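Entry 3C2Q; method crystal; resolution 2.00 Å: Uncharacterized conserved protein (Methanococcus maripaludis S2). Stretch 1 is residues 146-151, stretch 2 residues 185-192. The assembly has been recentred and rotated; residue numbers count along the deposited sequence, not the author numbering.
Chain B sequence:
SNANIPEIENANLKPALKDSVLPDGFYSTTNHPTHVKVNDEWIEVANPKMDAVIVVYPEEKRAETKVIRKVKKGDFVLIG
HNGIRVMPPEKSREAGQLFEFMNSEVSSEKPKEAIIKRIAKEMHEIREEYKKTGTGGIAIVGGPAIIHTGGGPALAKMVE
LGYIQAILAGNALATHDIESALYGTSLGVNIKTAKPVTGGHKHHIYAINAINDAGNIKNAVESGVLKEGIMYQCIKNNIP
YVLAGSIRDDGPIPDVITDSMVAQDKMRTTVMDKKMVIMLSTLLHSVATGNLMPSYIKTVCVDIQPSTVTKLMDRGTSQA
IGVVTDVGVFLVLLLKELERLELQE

Stretch 1 146-151: IIHTGG
Stretch 2, residues 185-192: TSLGVNIK

Stretch 1 is the last turn of a helix, helical through His148, that ends in a Schellman motif: Gly150 N bonds to Ile147 O (3.0 Å) and Gly151 N to Ile146 O (2.8 Å), while Gly150 takes phi/psi of 84/16, a positive phi that favours glycine. Against it lies a tight hairpin, and the contact buries 261 Å² in total.

Along stretch 2, Thr185 is extended (-127/162) with its CB directed away. Ser186 (-135/123) points its CB toward the helix, its CA 5.6 Å from that of His148. With chi1 t, its OG lies 2.7 Å from His148 ND1 near the plane of the ring, in a hydrogen bond that joins the two buried polar side chains; Ile147 CG2 packs 3.5 Å from the same OG. His148 reaches it with chi1 m and chi2 -31°.

A type I' turn follows, Leu187 at 61/26 and Gly188 at 80/6, closed by Ser186 N to Val189 O (3.0 Å) and Val189 N to Ser186 O (3.1 Å). Leu187, m/t, sets CD1 over the imidazole face, 3.6 Å from the His148 ring centroid.

Val189 and Asn190 are extended and make no contact. Ile191 (-63/-36, m/m) then returns, placing CD1 3.7 Å from Ile147 O and CG2 4.1 Å from Gly150 CA. Lys192 stays out of reach.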

ATOM      1  N   ILE B 146      12.107  -2.356 -12.696  1.00 16.13           N
ATOM      2  CA  ILE B 146      13.518  -2.690 -12.557  1.00 16.06           C
ATOM      3  C   ILE B 146      14.318  -1.580 -13.212  1.00 16.48           C
ATOM      4  O   ILE B 146      15.315  -1.121 -12.654  1.00 16.05           O
ATOM      5  CB  ILE B 146      13.872  -4.038 -13.250  1.00 15.78           C
ATOM      6  CG1 ILE B 146      13.254  -5.220 -12.475  1.00 17.69           C
ATOM      7  CG2 ILE B 146      15.421  -4.232 -13.330  1.00 17.30           C
ATOM      8  CD1 ILE B 146      13.227  -6.504 -13.350  1.00 17.20           C
ATOM      9  N   ILE B 147      13.873  -1.155 -14.401  1.00 16.27           N
ATOM     10  CA  ILE B 147      14.604  -0.140 -15.171  1.00 16.78           C
ATOM     11  C   ILE B 147      14.361   1.254 -14.605  1.00 16.83           C
ATOM     12  O   ILE B 147      15.314   2.031 -14.367  1.00 16.32           O
ATOM     13  CB  ILE B 147      14.247  -0.151 -16.711  1.00 16.40           C
ATOM     14  CG1 ILE B 147      14.244  -1.575 -17.275  1.00 18.50           C
ATOM     15  CG2 ILE B 147      15.246   0.739 -17.494  1.00 18.86           C
ATOM     16  CD1 ILE B 147      15.565  -2.402 -16.991  1.00 19.45           C
ATOM     17  N   HIS B 148      13.088   1.568 -14.349  1.00 17.21           N
ATOM     18  CA  HIS B 148      12.749   2.893 -13.828  1.00 16.67           C
ATOM     19  C   HIS B 148      13.457   3.226 -12.542  1.00 16.81           C
ATOM     20  O   HIS B 148      13.775   4.387 -12.318  1.00 16.43           O
ATOM     21  CB  HIS B 148      11.230   3.049 -13.577  1.00 15.82           C
ATOM     22  CG  HIS B 148      10.382   2.689 -14.750  1.00 17.36           C
ATOM     23  ND1 HIS B 148      10.795   2.855 -16.063  1.00 17.06           N
ATOM     24  CD2 HIS B 148       9.146   2.137 -14.805  1.00 16.15           C
ATOM     25  CE1 HIS B 148       9.844   2.429 -16.873  1.00 18.82           C
ATOM     26  NE2 HIS B 148       8.823   2.004 -16.137  1.00 19.19           N
ATOM     27  N   THR B 149      13.694   2.221 -11.700  1.00 16.52           N
ATOM     28  CA  THR B 149      14.317   2.448 -10.374  1.00 16.80           C
ATOM     29  C   THR B 149      15.849   2.343 -10.373  1.00 16.89           C
ATOM     30  O   THR B 149      16.476   2.441  -9.311  1.00 17.55           O
ATOM     31  CB  THR B 149      13.771   1.449  -9.321  1.00 16.04           C
ATOM     32  OG1 THR B 149      14.090   0.122  -9.727  1.00 16.06           O
ATOM     33  CG2 THR B 149      12.288   1.580  -9.161  1.00 16.49           C
ATOM     34  N   GLY B 150      16.447   2.160 -11.549  1.00 17.28           N
ATOM     35  CA  GLY B 150      17.923   2.136 -11.666  1.00 17.83           C
ATOM     36  C   GLY B 150      18.524   0.783 -11.365  1.00 17.42           C
ATOM     37  O   GLY B 150      19.737   0.683 -11.163  1.00 19.15           O
ATOM     38  N   GLY B 151      17.685  -0.263 -11.362  1.00 15.61           N
ATOM     39  CA  GLY B 151      18.141  -1.620 -11.132  1.00 15.67           C
ATOM     40  C   GLY B 151      18.631  -2.350 -12.382  1.00 16.03           C
ATOM     41  O   GLY B 151      19.130  -3.443 -12.277  1.00 17.22           O
ATOM     42  N   THR B 185      18.095   6.783 -20.637  1.00 18.05           N
ATOM     43  CA  THR B 185      16.839   7.079 -19.901  1.00 17.92           C
ATOM     44  C   THR B 185      15.853   5.891 -19.820  1.00 18.27           C
ATOM     45  O   THR B 185      15.942   4.929 -20.587  1.00 17.29           O
ATOM     46  CB  THR B 185      16.043   8.242 -20.560  1.00 16.81           C
ATOM     47  OG1 THR B 185      15.693   7.877 -21.902  1.00 18.52           O
ATOM     48  CG2 THR B 185      16.849   9.522 -20.603  1.00 18.50           C
ATOM     49  N   SER B 186      14.906   5.990 -18.883  1.00 18.50           N
ATOM     50  CA  SER B 186      13.728   5.126 -18.870  1.00 20.14           C
ATOM     51  C   SER B 186      12.579   6.060 -18.604  1.00 19.84           C
ATOM     52  O   SER B 186      12.616   6.830 -17.632  1.00 20.02           O
ATOM     53  CB  SER B 186      13.834   4.077 -17.766  1.00 20.53           C
ATOM     54  OG  SER B 186      12.772   3.119 -17.887  1.00 22.07           O
ATOM     55  N   LEU B 187      11.605   6.054 -19.507  1.00 21.61           N
ATOM     56  CA  LEU B 187      10.529   7.029 -19.460  1.00 23.46           C
ATOM     57  C   LEU B 187      11.080   8.467 -19.598  1.00 22.95           C
ATOM     58  O   LEU B 187      10.480   9.429 -19.083  1.00 21.85           O
ATOM     59  CB  LEU B 187       9.773   6.878 -18.116  1.00 24.63           C
ATOM     60  CG  LEU B 187       8.949   5.603 -17.888  1.00 28.95           C
ATOM     61  CD1 LEU B 187       8.329   5.620 -16.467  1.00 31.79           C
ATOM     62  CD2 LEU B 187       7.889   5.522 -18.951  1.00 32.66           C
ATOM     63  N   GLY B 188      12.247   8.611 -20.241  1.00 21.39           N
ATOM     64  CA  GLY B 188      12.812   9.947 -20.427  1.00 20.04           C
ATOM     65  C   GLY B 188      13.528  10.482 -19.218  1.00 19.85           C
ATOM     66  O   GLY B 188      13.926  11.636 -19.217  1.00 20.44           O
ATOM     67  N   VAL B 189      13.678   9.660 -18.171  1.00 19.60           N
ATOM     68  CA  VAL B 189      14.383  10.069 -16.964  1.00 19.16           C
ATOM     69  C   VAL B 189      15.773   9.461 -16.984  1.00 18.12           C
ATOM     70  O   VAL B 189      15.918   8.270 -17.157  1.00 17.75           O
ATOM     71  CB  VAL B 189      13.610   9.659 -15.646  1.00 19.87           C
ATOM     72  CG1 VAL B 189      14.426  10.048 -14.419  1.00 21.10           C
ATOM     73  CG2 VAL B 189      12.227  10.357 -15.596  1.00 21.44           C
ATOM     74  N   ASN B 190      16.805  10.280 -16.785  1.00 18.31           N
ATOM     75  CA  ASN B 190      18.171   9.801 -16.890  1.00 18.76           C
ATOM     76  C   ASN B 190      18.478   8.871 -15.703  1.00 19.51           C
ATOM     77  O   ASN B 190      18.280   9.282 -14.571  1.00 19.50           O
ATOM     78  CB  ASN B 190      19.138  10.999 -16.878  1.00 18.10           C
ATOM     79  CG  ASN B 190      20.571  10.581 -16.996  1.00 19.15           C
ATOM     80  OD1 ASN B 190      21.193  10.239 -16.018  1.00 18.11           O
ATOM     81  ND2 ASN B 190      21.116  10.613 -18.227  1.00 19.24           N
ATOM     82  N   ILE B 191      18.970   7.665 -15.979  1.00 19.08           N
ATOM     83  CA  ILE B 191      19.237   6.648 -14.956  1.00 20.62           C
ATOM     84  C   ILE B 191      20.316   7.099 -13.941  1.00 21.08           C
ATOM     85  O   ILE B 191      20.245   6.773 -12.741  1.00 20.98           O
ATOM     86  CB  ILE B 191      19.598   5.257 -15.598  1.00 20.16           C
ATOM     87  CG1 ILE B 191      18.493   4.730 -16.550  1.00 22.28           C
ATOM     88  CG2 ILE B 191      20.051   4.211 -14.537  1.00 20.91           C
ATOM     89  CD1 ILE B 191      17.039   4.859 -15.970  1.00 20.83           C
ATOM     90  N   LYS B 192      21.321   7.838 -14.414  1.00 20.87           N
ATOM     91  CA  LYS B 192      22.465   8.193 -13.580  1.00 21.69           C
ATOM     92  C   LYS B 192      22.251   9.401 -12.724  1.00 21.12           C
ATOM     93  O   LYS B 192      22.925   9.569 -11.717  1.00 22.03           O
ATOM     94  CB  LYS B 192      23.707   8.438 -14.452  1.00 21.72           C
ATOM     95  CG  LYS B 192      24.213   7.190 -15.066  1.00 26.62           C
ATOM     96  CD  LYS B 192      25.222   6.568 -14.193  1.00 31.47           C
ATOM     97  CE  LYS B 192      25.855   5.460 -14.982  1.00 37.15           C
ATOM     98  NZ  LYS B 192      27.235   5.204 -14.496  1.00 42.20           N
TER